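PDB 5ZHH: inositol-1-monophosphatase, which probably hydrolyses inositol monophosphates to free inositol and inorganic phosphate, as the metal-dependent phosphatases of its family do. Local coordinates for residues A17-L22 with A49-V54; P114-I119 with V217-L222; H124-F128 with T137-R141; E150-S154 with L178-Q183; K229-S235 with H253-S257. All coordinates share one frame; numbering follows the deposited sequence.

Contact 1 of 5, residues A17-L22 with A49-V54; sequences AAGAVL and ASEAVV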
# COMPACT_ATOMS: atom_id res chain seq x y z
N ALA A 17 15.06 -4.72 -6.94
CA ALA A 17 15.76 -5.68 -6.09
C ALA A 17 16.54 -4.96 -5.00
O ALA A 17 16.50 -5.36 -3.83
CB ALA A 17 16.69 -6.54 -6.94
N ALA A 18 17.24 -3.89 -5.37
CA ALA A 18 17.99 -3.11 -4.39
C ALA A 18 17.07 -2.40 -3.41
O ALA A 18 17.37 -2.32 -2.21
CB ALA A 18 18.89 -2.11 -5.10
N GLY A 19 15.94 -1.88 -3.90
CA GLY A 19 14.99 -1.23 -3.00
C GLY A 19 14.47 -2.17 -1.93
O GLY A 19 14.27 -1.76 -0.78
N ALA A 20 14.24 -3.43 -2.29
CA ALA A 20 13.78 -4.41 -1.30
C ALA A 20 14.83 -4.64 -0.22
O ALA A 20 14.49 -4.83 0.95
CB ALA A 20 13.42 -5.72 -2.01
N VAL A 21 16.11 -4.64 -0.60
CA VAL A 21 17.17 -4.76 0.39
C VAL A 21 17.16 -3.57 1.34
O VAL A 21 17.27 -3.73 2.56
CB VAL A 21 18.53 -4.92 -0.31
CG1 VAL A 21 19.66 -4.73 0.67
CG2 VAL A 21 18.62 -6.31 -0.96
N LEU A 22 17.02 -2.35 0.80
CA LEU A 22 16.97 -1.17 1.66
C LEU A 22 15.78 -1.22 2.60
O LEU A 22 15.88 -0.82 3.77
CB LEU A 22 16.93 0.11 0.81
CG LEU A 22 18.16 0.47 -0.02
CD1 LEU A 22 17.95 1.80 -0.74
CD2 LEU A 22 19.40 0.54 0.85
N ALA A 49 24.99 -3.29 0.85
CA ALA A 49 24.19 -4.42 0.38
C ALA A 49 23.39 -4.05 -0.86
O ALA A 49 23.21 -4.87 -1.76
CB ALA A 49 23.28 -4.92 1.50
N SER A 50 22.88 -2.82 -0.90
CA SER A 50 22.15 -2.36 -2.08
C SER A 50 23.05 -2.32 -3.30
O SER A 50 22.68 -2.79 -4.38
CB SER A 50 21.54 -0.99 -1.81
OG SER A 50 20.99 -0.42 -2.99
N GLU A 51 24.27 -1.78 -3.14
CA GLU A 51 25.20 -1.68 -4.26
C GLU A 51 25.57 -3.06 -4.81
O GLU A 51 25.64 -3.24 -6.03
CB GLU A 51 26.46 -0.94 -3.82
CG GLU A 51 27.50 -0.78 -4.92
CD GLU A 51 28.67 0.11 -4.51
OE1 GLU A 51 29.72 -0.44 -4.11
OE2 GLU A 51 28.54 1.34 -4.59
N ALA A 52 25.82 -4.03 -3.93
CA ALA A 52 26.16 -5.37 -4.40
C ALA A 52 25.05 -5.96 -5.25
O ALA A 52 25.32 -6.60 -6.28
CB ALA A 52 26.47 -6.28 -3.21
N VAL A 53 23.79 -5.76 -4.85
CA VAL A 53 22.66 -6.25 -5.63
C VAL A 53 22.61 -5.57 -6.99
O VAL A 53 22.40 -6.23 -8.02
CB VAL A 53 21.35 -6.05 -4.84
CG1 VAL A 53 20.15 -6.21 -5.75
CG2 VAL A 53 21.28 -7.03 -3.70
N VAL A 54 22.77 -4.24 -7.02
CA VAL A 54 22.72 -3.52 -8.29
C VAL A 54 23.85 -3.97 -9.21
O VAL A 54 23.64 -4.25 -10.40
CB VAL A 54 22.78 -2.00 -8.06
CG1 VAL A 54 22.83 -1.28 -9.40
CG2 VAL A 54 21.58 -1.53 -7.27
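A17 meets V53 through its one methyl group, CB lying 3.7 Å from V53 CG1. That branch of V53 stands anti to its backbone N (chi1 165°), which carries it in over A17 and A18 of the facing helix, where it also reaches the backbone N of A18. At A18 the two backbones come nearest, its CA 4.8 Å from the CA of S50. The A18 methyl points into the other helix, with CB 3.4 Å from S50 OG and 3.5 Å from V54 CG2; a longer side chain would find little room here, so alanine suits the place. The S50 hydroxyl bonds to the carbonyl O of P88, and its approach to A18 is therefore plain packing. One turn on, V21 splits its branches: CG1 rests against A49 CB at 3.7 Å, while CG2 runs alongside V53 CG2 at 3.9 Å, the two valine side chains passing side by side, each heading for the other's helix. L22 then brings its end inward and sets CD2 3.7 Å from S50 CB.

Small and beta-branched residues let the axes approach to 8.5 Å. A18, L22 and S50 also touch V104, and V54 touches I106, both on strand 103-110. The result is an antiparallel helix pair (162°) laid on the large sheet, an outer helical layer of the layered alpha/beta fold of inositol monophosphatases.

Contact 2 of 5, residues P114-I119 with V217-L222; sequences PQVGVI and VAGVIL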
# COMPACT_ATOMS: atom_id res chain seq x y z
N PRO A 114 23.04 11.21 -20.59
CA PRO A 114 22.01 10.41 -19.90
C PRO A 114 20.92 9.95 -20.86
O PRO A 114 20.31 10.76 -21.56
CB PRO A 114 21.46 11.39 -18.85
CG PRO A 114 22.55 12.42 -18.67
CD PRO A 114 23.19 12.56 -20.02
N GLN A 115 20.68 8.64 -20.89
CA GLN A 115 19.71 8.07 -21.81
C GLN A 115 18.73 7.09 -21.18
O GLN A 115 17.67 6.84 -21.77
CB GLN A 115 20.42 7.35 -22.97
CG GLN A 115 21.16 8.29 -23.92
CD GLN A 115 20.21 9.06 -24.84
OE1 GLN A 115 19.85 8.58 -25.92
NE2 GLN A 115 19.82 10.25 -24.41
N VAL A 116 19.06 6.50 -20.03
CA VAL A 116 18.15 5.60 -19.32
C VAL A 116 18.20 5.95 -17.84
O VAL A 116 19.29 6.14 -17.28
CB VAL A 116 18.51 4.11 -19.52
CG1 VAL A 116 17.55 3.23 -18.75
CG2 VAL A 116 18.52 3.75 -20.99
N GLY A 117 17.04 6.02 -17.21
CA GLY A 117 17.01 6.35 -15.80
C GLY A 117 15.91 5.65 -15.03
O GLY A 117 14.76 5.60 -15.46
N VAL A 118 16.27 5.09 -13.88
CA VAL A 118 15.31 4.53 -12.94
C VAL A 118 15.62 5.07 -11.55
O VAL A 118 16.77 5.02 -11.11
CB VAL A 118 15.32 2.98 -12.93
CG1 VAL A 118 14.31 2.49 -11.91
CG2 VAL A 118 14.97 2.43 -14.31
N ILE A 119 14.59 5.59 -10.88
CA ILE A 119 14.70 6.08 -9.51
C ILE A 119 13.59 5.44 -8.71
O ILE A 119 12.41 5.57 -9.07
CB ILE A 119 14.60 7.62 -9.46
CG1 ILE A 119 15.77 8.23 -10.24
CG2 ILE A 119 14.59 8.12 -8.02
CD1 ILE A 119 15.59 9.72 -10.54
N VAL A 217 22.15 11.49 -13.04
CA VAL A 217 22.06 10.97 -14.41
C VAL A 217 20.68 10.39 -14.68
O VAL A 217 20.03 10.71 -15.68
CB VAL A 217 23.18 9.94 -14.66
CG1 VAL A 217 22.87 9.12 -15.92
CG2 VAL A 217 24.51 10.65 -14.81
N ALA A 218 20.18 9.54 -13.77
CA ALA A 218 18.86 8.94 -13.97
C ALA A 218 17.77 10.01 -14.01
O ALA A 218 16.88 9.97 -14.87
CB ALA A 218 18.56 7.92 -12.88
N GLY A 219 17.84 10.98 -13.10
CA GLY A 219 16.82 12.01 -13.03
C GLY A 219 16.83 12.94 -14.23
O GLY A 219 15.78 13.47 -14.61
N VAL A 220 18.00 13.16 -14.83
CA VAL A 220 18.09 14.09 -15.95
C VAL A 220 17.28 13.57 -17.14
O VAL A 220 16.47 14.30 -17.73
CB VAL A 220 19.56 14.35 -16.33
CG1 VAL A 220 19.66 14.96 -17.71
CG2 VAL A 220 20.21 15.28 -15.30
N ILE A 221 17.46 12.30 -17.50
CA ILE A 221 16.73 11.77 -18.66
C ILE A 221 15.25 11.61 -18.32
O ILE A 221 14.38 11.87 -19.16
CB ILE A 221 17.36 10.46 -19.17
CG1 ILE A 221 16.61 9.95 -20.40
CG2 ILE A 221 17.38 9.38 -18.10
CD1 ILE A 221 16.62 10.92 -21.58
N LEU A 222 14.94 11.21 -17.08
CA LEU A 222 13.56 11.16 -16.63
C LEU A 222 12.87 12.50 -16.83
O LEU A 222 11.77 12.58 -17.38
CB LEU A 222 13.50 10.76 -15.16
CG LEU A 222 12.10 10.63 -14.57
CD1 LEU A 222 11.45 9.33 -15.06
CD2 LEU A 222 12.13 10.67 -13.04
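G117 and A218 bring strand and helix unusually close, their CA atoms only 3.7 Å apart and the axes of the two short segments 6.2 Å. The glycine is what allows it: a CB on G117 would point straight into the helix and collide with A218 O and the CG2 methyl of I221. The second small residue, A218, fills that side with a methyl, its CB also 3.8 Å from V118 N.

I221 grips the strand backbone with all four carbons of its side chain. Its CG1 branch, anti to its backbone N (chi1 -178°), comes 3.6 Å from Q115 O, and this leaves CG2 to lie over the peptide joining V116 and G117, 3.5 Å from G117 N. CD1 turns back toward P114 O. P114 offers the CB and CG of its ring: CB sits 3.5 Å from V217 O, and CG rests on V220 CG1. At the other end, I119 sends CD1 against the backbone of the helix, 3.6 Å from the CA of G219.

Q115 turns away and folds back, NE2 donating to P114 O from above the carbonyl plane. Q115 and V116 both face L108, a classic beta bulge near the start of this strand. V118 points from the opposite face into helix 3-25. A sheet strand thus has helix 213-225 crossing it steeply (108°) on one face and another helix on the other, the helix-sheet-helix layering of the inositol monophosphatase fold.

Contact 3 of 5, residues H124-F128 with T137-R141; sequences HDELF and TRNRR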
# COMPACT_ATOMS: atom_id res chain seq x y z
N HIS A 124 7.99 4.76 -0.01
CA HIS A 124 6.68 5.11 -0.56
C HIS A 124 6.31 4.25 -1.76
O HIS A 124 5.22 4.42 -2.32
CB HIS A 124 6.66 6.58 -0.97
CG HIS A 124 6.91 7.52 0.17
ND1 HIS A 124 7.92 8.45 0.16
CD2 HIS A 124 6.27 7.67 1.35
CE1 HIS A 124 7.89 9.14 1.29
NE2 HIS A 124 6.90 8.68 2.03
N ASP A 125 7.20 3.35 -2.17
CA ASP A 125 7.01 2.49 -3.33
C ASP A 125 6.64 3.31 -4.57
O ASP A 125 5.59 3.12 -5.19
CB ASP A 125 5.95 1.42 -3.03
CG ASP A 125 5.89 0.36 -4.10
OD1 ASP A 125 6.95 0.06 -4.69
OD2 ASP A 125 4.79 -0.16 -4.36
N GLU A 126 7.51 4.25 -4.91
CA GLU A 126 7.35 5.06 -6.11
C GLU A 126 8.50 4.77 -7.07
O GLU A 126 9.66 5.02 -6.74
CB GLU A 126 7.27 6.55 -5.76
CG GLU A 126 5.99 6.91 -5.05
CD GLU A 126 5.76 8.40 -4.97
OE1 GLU A 126 4.58 8.82 -4.98
OE2 GLU A 126 6.75 9.15 -4.92
N LEU A 127 8.16 4.25 -8.24
CA LEU A 127 9.11 3.79 -9.24
C LEU A 127 9.06 4.75 -10.43
O LEU A 127 8.08 4.77 -11.17
CB LEU A 127 8.78 2.36 -9.66
CG LEU A 127 9.61 1.75 -10.78
CD1 LEU A 127 11.06 1.65 -10.34
CD2 LEU A 127 9.05 0.37 -11.17
N PHE A 128 10.11 5.56 -10.59
CA PHE A 128 10.20 6.49 -11.71
C PHE A 128 11.08 5.89 -12.79
O PHE A 128 12.18 5.41 -12.51
CB PHE A 128 10.77 7.84 -11.25
CG PHE A 128 9.92 8.54 -10.21
CD1 PHE A 128 10.10 8.28 -8.86
CD2 PHE A 128 8.96 9.47 -10.59
CE1 PHE A 128 9.32 8.91 -7.89
CE2 PHE A 128 8.19 10.12 -9.63
CZ PHE A 128 8.36 9.83 -8.28
N THR A 137 7.52 7.66 -16.67
CA THR A 137 6.42 7.10 -15.90
C THR A 137 6.78 7.09 -14.42
O THR A 137 7.95 7.04 -14.04
CB THR A 137 6.07 5.66 -16.31
OG1 THR A 137 7.24 4.84 -16.16
CG2 THR A 137 5.56 5.59 -17.73
N ARG A 138 5.74 7.10 -13.60
CA ARG A 138 5.83 6.72 -12.20
C ARG A 138 4.83 5.60 -11.94
O ARG A 138 3.66 5.71 -12.30
CB ARG A 138 5.59 7.92 -11.27
CG ARG A 138 5.51 7.52 -9.80
CD ARG A 138 5.07 8.70 -8.95
NE ARG A 138 3.84 9.30 -9.46
CZ ARG A 138 2.61 8.93 -9.13
NH1 ARG A 138 2.43 7.91 -8.29
NH2 ARG A 138 1.56 9.55 -9.66
N ASN A 139 5.32 4.52 -11.33
CA ASN A 139 4.54 3.30 -11.15
C ASN A 139 3.85 2.89 -12.46
O ASN A 139 2.68 2.47 -12.48
CB ASN A 139 3.55 3.45 -10.00
CG ASN A 139 4.26 3.58 -8.65
OD1 ASN A 139 5.47 3.41 -8.57
ND2 ASN A 139 3.51 3.87 -7.60
N ARG A 140 4.60 3.01 -13.55
CA ARG A 140 4.22 2.54 -14.88
C ARG A 140 3.01 3.29 -15.45
O ARG A 140 2.31 2.78 -16.33
CB ARG A 140 3.98 1.02 -14.87
CG ARG A 140 5.21 0.26 -14.32
CD ARG A 140 5.07 -1.26 -14.30
NE ARG A 140 6.19 -1.90 -13.61
CZ ARG A 140 7.28 -2.35 -14.22
NH1 ARG A 140 7.41 -2.24 -15.54
NH2 ARG A 140 8.25 -2.92 -13.51
N ARG A 141 2.80 4.52 -15.01
CA ARG A 141 1.81 5.39 -15.63
C ARG A 141 2.49 6.70 -16.01
O ARG A 141 3.37 7.16 -15.28
CB ARG A 141 0.62 5.64 -14.70
CG ARG A 141 -0.07 4.34 -14.26
CD ARG A 141 -1.35 4.58 -13.48
NE ARG A 141 -1.06 5.23 -12.21
CZ ARG A 141 -0.65 4.60 -11.11
NH1 ARG A 141 -0.51 3.27 -11.09
NH2 ARG A 141 -0.40 5.31 -10.01
O HOH W 1 7.32 3.71 -13.65
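F128 and R138 form an antiparallel, non-hydrogen-bonded pair in a beta hairpin, after which the chain reverses through a type I' turn from R138 to R141; on the facing strand, D125 and E126 make a G1 bulge opposite D121. Beyond the pair, N139 N donates to L127 O at 2.8 Å.

The side chain of N139 continues this pairing. With CG anti to its carbonyl carbon (chi1 -67°), the amide swings back along the neighbouring strand: OD1 accepts from L127 N at 2.8 Å, while ND2 reaches D125 O at 3.3 Å, lying in that carbonyl's plane. Replacing N139 by a leucine would remove both amide bonds and is likely to leave L127 N and D125 O without these mates. A water gives a proton to L127 O (2.8 Å), accepts one from R140 N, and also bonds T137 OG1, so two donors hold the L127 carbonyl.

R138 lies beside the F128 ring, pointing the same way. Its CG covers one face, 4.0 Å from the ring centroid in a CH-pi contact, and R138 CD approaches F128 CE2 at 3.5 Å. A bend at chi3 (52°) then turns the guanidinium, which meets the ring at its own edge. R138 NH1 stays 4.1 Å from E126 OE1 with no N-H pointing at it, so only the charges attract; that oxygen is salt-bridged to R202.

The chemistry implies a division of labour: an asparagine amide stands in for backbone pairing where strand 126-131 begins and strand 135-138 ends, and arginine contributes mainly its methylenes, with charge attraction to E126 likely to be secondary.

Contact 4 of 5, residues E150-S154 with L178-Q183; sequences ELSKS and LTHLTQ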
# COMPACT_ATOMS: atom_id res chain seq x y z
N GLU A 150 5.11 31.31 -14.11
CA GLU A 150 5.55 32.47 -13.34
C GLU A 150 6.36 32.01 -12.13
O GLU A 150 5.92 31.11 -11.39
CB GLU A 150 4.36 33.30 -12.88
CG GLU A 150 3.50 33.82 -14.01
CD GLU A 150 2.25 34.51 -13.50
OE1 GLU A 150 2.37 35.33 -12.57
OE2 GLU A 150 1.15 34.19 -14.00
N LEU A 151 7.50 32.65 -11.91
CA LEU A 151 8.33 32.30 -10.76
C LEU A 151 7.59 32.55 -9.45
O LEU A 151 7.68 31.74 -8.52
CB LEU A 151 9.64 33.10 -10.81
CG LEU A 151 10.89 32.53 -10.14
CD1 LEU A 151 11.11 31.08 -10.51
CD2 LEU A 151 12.10 33.37 -10.54
N SER A 152 6.82 33.64 -9.37
CA SER A 152 6.05 33.94 -8.16
C SER A 152 5.01 32.87 -7.83
O SER A 152 4.54 32.82 -6.69
CB SER A 152 5.36 35.30 -8.30
OG SER A 152 4.34 35.26 -9.28
N LYS A 153 4.64 32.03 -8.79
CA LYS A 153 3.65 30.99 -8.54
C LYS A 153 4.30 29.61 -8.45
O LYS A 153 3.58 28.60 -8.45
CB LYS A 153 2.56 31.00 -9.61
CG LYS A 153 1.78 32.31 -9.65
CD LYS A 153 0.89 32.39 -10.88
CE LYS A 153 0.14 33.71 -10.91
NZ LYS A 153 -0.61 33.93 -9.64
N SER A 154 5.62 29.55 -8.39
CA SER A 154 6.35 28.30 -8.48
C SER A 154 6.68 27.76 -7.10
O SER A 154 6.75 28.49 -6.12
CB SER A 154 7.64 28.49 -9.28
OG SER A 154 7.37 28.83 -10.63
N LEU A 178 15.59 32.85 -3.79
CA LEU A 178 14.44 32.18 -4.41
C LEU A 178 13.28 32.00 -3.43
O LEU A 178 12.12 31.99 -3.86
CB LEU A 178 14.85 30.84 -5.01
CG LEU A 178 15.32 30.91 -6.46
CD1 LEU A 178 14.33 31.70 -7.32
CD2 LEU A 178 16.72 31.50 -6.59
N THR A 179 13.55 31.91 -2.15
CA THR A 179 12.48 31.80 -1.17
C THR A 179 11.65 33.08 -1.15
O THR A 179 10.50 33.06 -0.85
CB THR A 179 12.99 31.40 0.22
OG1 THR A 179 13.62 30.14 0.16
CG2 THR A 179 11.91 31.31 1.20
N HIS A 180 12.28 34.19 -1.47
CA HIS A 180 11.60 35.46 -1.55
C HIS A 180 10.80 35.62 -2.83
O HIS A 180 9.78 36.18 -2.82
CB HIS A 180 12.58 36.58 -1.50
CG HIS A 180 12.53 37.36 -0.24
ND1 HIS A 180 12.67 38.72 -0.20
CD2 HIS A 180 12.40 36.96 1.03
CE1 HIS A 180 12.59 39.13 1.04
NE2 HIS A 180 12.41 38.08 1.81
N LEU A 181 11.30 35.09 -3.93
CA LEU A 181 10.66 35.20 -5.21
C LEU A 181 9.64 34.13 -5.60
O LEU A 181 9.03 34.24 -6.61
CB LEU A 181 11.70 35.20 -6.29
CG LEU A 181 12.70 36.30 -6.24
CD1 LEU A 181 13.70 36.03 -7.30
CD2 LEU A 181 11.94 37.56 -6.55
N THR A 182 9.48 33.09 -4.83
CA THR A 182 8.55 32.07 -5.20
C THR A 182 7.60 31.77 -4.08
O THR A 182 7.60 32.42 -3.11
CB THR A 182 9.25 30.76 -5.52
OG1 THR A 182 9.81 30.21 -4.34
CG2 THR A 182 10.32 30.94 -6.56
N GLN A 183 6.79 30.74 -4.24
CA GLN A 183 5.88 30.30 -3.20
C GLN A 183 6.61 29.49 -2.12
O GLN A 183 6.06 29.21 -1.14
CB GLN A 183 4.73 29.49 -3.75
CG GLN A 183 3.83 30.26 -4.64
CD GLN A 183 2.69 29.44 -5.14
OE1 GLN A 183 2.73 28.25 -5.10
NE2 GLN A 183 1.68 30.08 -5.61
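T182 turns OG1 between its backbone N and carbonyl carbon (chi1 69°), which aims CG2 at L151, and Q183 sets CG anti to its carbonyl carbon (chi1 -65°), stretching its chain along the loop. Both residues follow the C-terminal end of helix 172-181, which here meets a short 3-10 turn before strand 156-158. T182 CG2 packs 3.4 Å from L151 O and also touches L151 CG, while its OG1 bonds back to L178 O, so one branched residue serves both sides. L151 in turn lays CD2 near L178 CD1 (4.3 Å), so that the turn is anchored by apolar packing, L151 and L178 both also touching A259 of helix 253-261.

Q183 passes CG 3.4 Å from S152 O and rests its amide against the backbone of K153. Its OE1 accepts from H97 NE2 of a neighbouring subunit. Were Q183 an alanine, H97 would probably lose its acceptor and the K153 peptide its cover.

Within the turn, E150 O takes bonds from S154 OG and K153 N, which arrive from opposite faces of its plane. The serine's carbonyl closes the contact: Q183 N donates to S154 O at 2.9 Å, nearly in line with the C=O bond.

Contact 5 of 5, residues K229-S235 with H253-S257; sequences KVTAYDS and HDNLS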
# COMPACT_ATOMS: atom_id res chain seq x y z
N LYS A 229 13.54 20.53 -18.69
CA LYS A 229 14.78 21.07 -19.23
C LYS A 229 15.87 21.10 -18.16
O LYS A 229 15.61 21.48 -17.02
CB LYS A 229 14.55 22.48 -19.79
CG LYS A 229 15.72 23.08 -20.52
CD LYS A 229 15.32 24.39 -21.20
CE LYS A 229 16.53 25.11 -21.76
NZ LYS A 229 16.15 26.29 -22.59
N VAL A 230 17.09 20.71 -18.54
CA VAL A 230 18.21 20.62 -17.61
C VAL A 230 19.42 21.31 -18.24
O VAL A 230 19.86 20.93 -19.33
CB VAL A 230 18.56 19.16 -17.27
CG1 VAL A 230 19.68 19.12 -16.24
CG2 VAL A 230 17.34 18.43 -16.75
N THR A 231 19.97 22.31 -17.54
CA THR A 231 21.12 23.07 -18.02
C THR A 231 22.02 23.43 -16.84
O THR A 231 21.76 23.08 -15.69
CB THR A 231 20.69 24.37 -18.71
OG1 THR A 231 20.06 25.22 -17.74
CG2 THR A 231 19.70 24.10 -19.84
N ALA A 232 23.08 24.19 -17.13
CA ALA A 232 23.82 24.90 -16.10
C ALA A 232 22.98 26.07 -15.58
O ALA A 232 21.90 26.37 -16.09
CB ALA A 232 25.16 25.40 -16.64
N TYR A 233 23.49 26.73 -14.53
CA TYR A 233 22.74 27.84 -13.94
C TYR A 233 22.45 28.93 -14.97
O TYR A 233 21.37 29.53 -14.96
CB TYR A 233 23.50 28.44 -12.76
CG TYR A 233 23.48 27.66 -11.45
CD1 TYR A 233 23.17 26.29 -11.40
CD2 TYR A 233 23.79 28.30 -10.26
CE1 TYR A 233 23.17 25.61 -10.18
CE2 TYR A 233 23.80 27.63 -9.06
CZ TYR A 233 23.50 26.29 -9.01
OH TYR A 233 23.52 25.65 -7.79
N ASP A 234 23.40 29.21 -15.87
CA ASP A 234 23.26 30.29 -16.83
C ASP A 234 22.59 29.86 -18.13
O ASP A 234 22.60 30.63 -19.10
CB ASP A 234 24.62 30.93 -17.15
CG ASP A 234 25.59 29.95 -17.79
OD1 ASP A 234 25.22 28.80 -18.06
OD2 ASP A 234 26.75 30.35 -18.03
N SER A 235 22.02 28.65 -18.17
CA SER A 235 21.30 28.06 -19.29
C SER A 235 22.21 27.59 -20.41
O SER A 235 21.71 27.15 -21.45
CB SER A 235 20.24 29.00 -19.88
OG SER A 235 19.19 29.22 -18.95
N HIS A 253 12.19 27.99 -16.83
CA HIS A 253 13.63 27.79 -16.89
C HIS A 253 14.38 29.11 -17.04
O HIS A 253 15.34 29.38 -16.32
CB HIS A 253 13.99 26.85 -18.03
CG HIS A 253 15.31 26.16 -17.84
ND1 HIS A 253 15.42 24.96 -17.16
CD2 HIS A 253 16.57 26.54 -18.16
CE1 HIS A 253 16.70 24.61 -17.11
NE2 HIS A 253 17.41 25.56 -17.70
N ASP A 254 13.95 29.95 -17.99
CA ASP A 254 14.63 31.22 -18.21
C ASP A 254 14.49 32.14 -17.01
O ASP A 254 15.41 32.90 -16.69
CB ASP A 254 14.11 31.89 -19.48
CG ASP A 254 12.61 32.14 -19.44
OD1 ASP A 254 11.90 31.42 -18.70
OD2 ASP A 254 12.13 33.05 -20.16
N ASN A 255 13.32 32.12 -16.35
CA ASN A 255 13.11 32.99 -15.20
C ASN A 255 13.97 32.56 -14.03
O ASN A 255 14.58 33.39 -13.35
CB ASN A 255 11.63 32.96 -14.80
CG ASN A 255 10.70 33.41 -15.92
OD1 ASN A 255 9.72 32.74 -16.21
ND2 ASN A 255 11.01 34.54 -16.54
N LEU A 256 14.05 31.25 -13.77
CA LEU A 256 14.88 30.77 -12.67
C LEU A 256 16.36 30.99 -12.98
O LEU A 256 17.13 31.36 -12.09
CB LEU A 256 14.58 29.30 -12.40
CG LEU A 256 15.29 28.61 -11.23
CD1 LEU A 256 15.25 29.47 -9.98
CD2 LEU A 256 14.63 27.26 -10.97
N SER A 257 16.77 30.78 -14.23
CA SER A 257 18.16 31.03 -14.59
C SER A 257 18.53 32.50 -14.35
O SER A 257 19.59 32.79 -13.79
CB SER A 257 18.39 30.64 -16.05
OG SER A 257 19.71 30.94 -16.46
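H253 places its imidazole against the edge strand, and NE2 gives its proton to T231 OG1 at 2.7 Å, with the oxygen in the ring plane. The threonine hydroxyl relays the bond: having accepted from the histidine, it donates to A232 O, also at 2.7 Å, on a lone pair in the carbonyl plane. S235 N donates to that same A232 O and closes a type I turn from A232 to S235, so this carbonyl has two donors. The other imidazole nitrogen, H253 ND1, is hydrogen-bonded to T248 OG1. With both nitrogens engaged, the ring is fixed in its rotation, which suits a histidine in a buried place.

K229 covers one face of this ring. Its extended chain crosses the imidazole at about a right angle, CG sitting 3.9 Å from the ring centroid and 12° off the normal, in a CH-pi contact that uses the methylenes.

One helical turn later, S257 satisfies the turn itself. Its hydroxyl stands anti to the backbone N (chi1 177°) and donates to Y233 O at 2.6 Å, again on a lone pair in the carbonyl plane. S235 OG comes to 3.1 Å from S257 OG. Serine is short enough to let the turn approach this closely.

Strand 229-231 borders the smaller sheet and pairs with strand 245-248. Helix 253-261 lies toward one face, with L256 touching strand 245-248, while V230 points the other way onto helix 213-225.

In the fold
From the N terminus, contact 1 closes first, folding helix 44-61 back on helix 3-25 against the large sheet. Contact 2 then spans the longest loop, with 97 residues between its segments, from strand 113-121 to helix 213-225. Contacts 3 and 4 both nest inside it, one after the other: contact 3 closes the hairpin at the next strand, and contact 4 joins the end of helix 172-181 to a loop beside the smaller sheet. Contact 5 follows in series. None of the loops cross. L222 packs on F128, V220 on V230, and L178 on L256, so contacts 3, 2, 5 and 4 touch in succession from one sheet to the other. Contacts 1 and 4 lie about 38 Å apart, centre to centre.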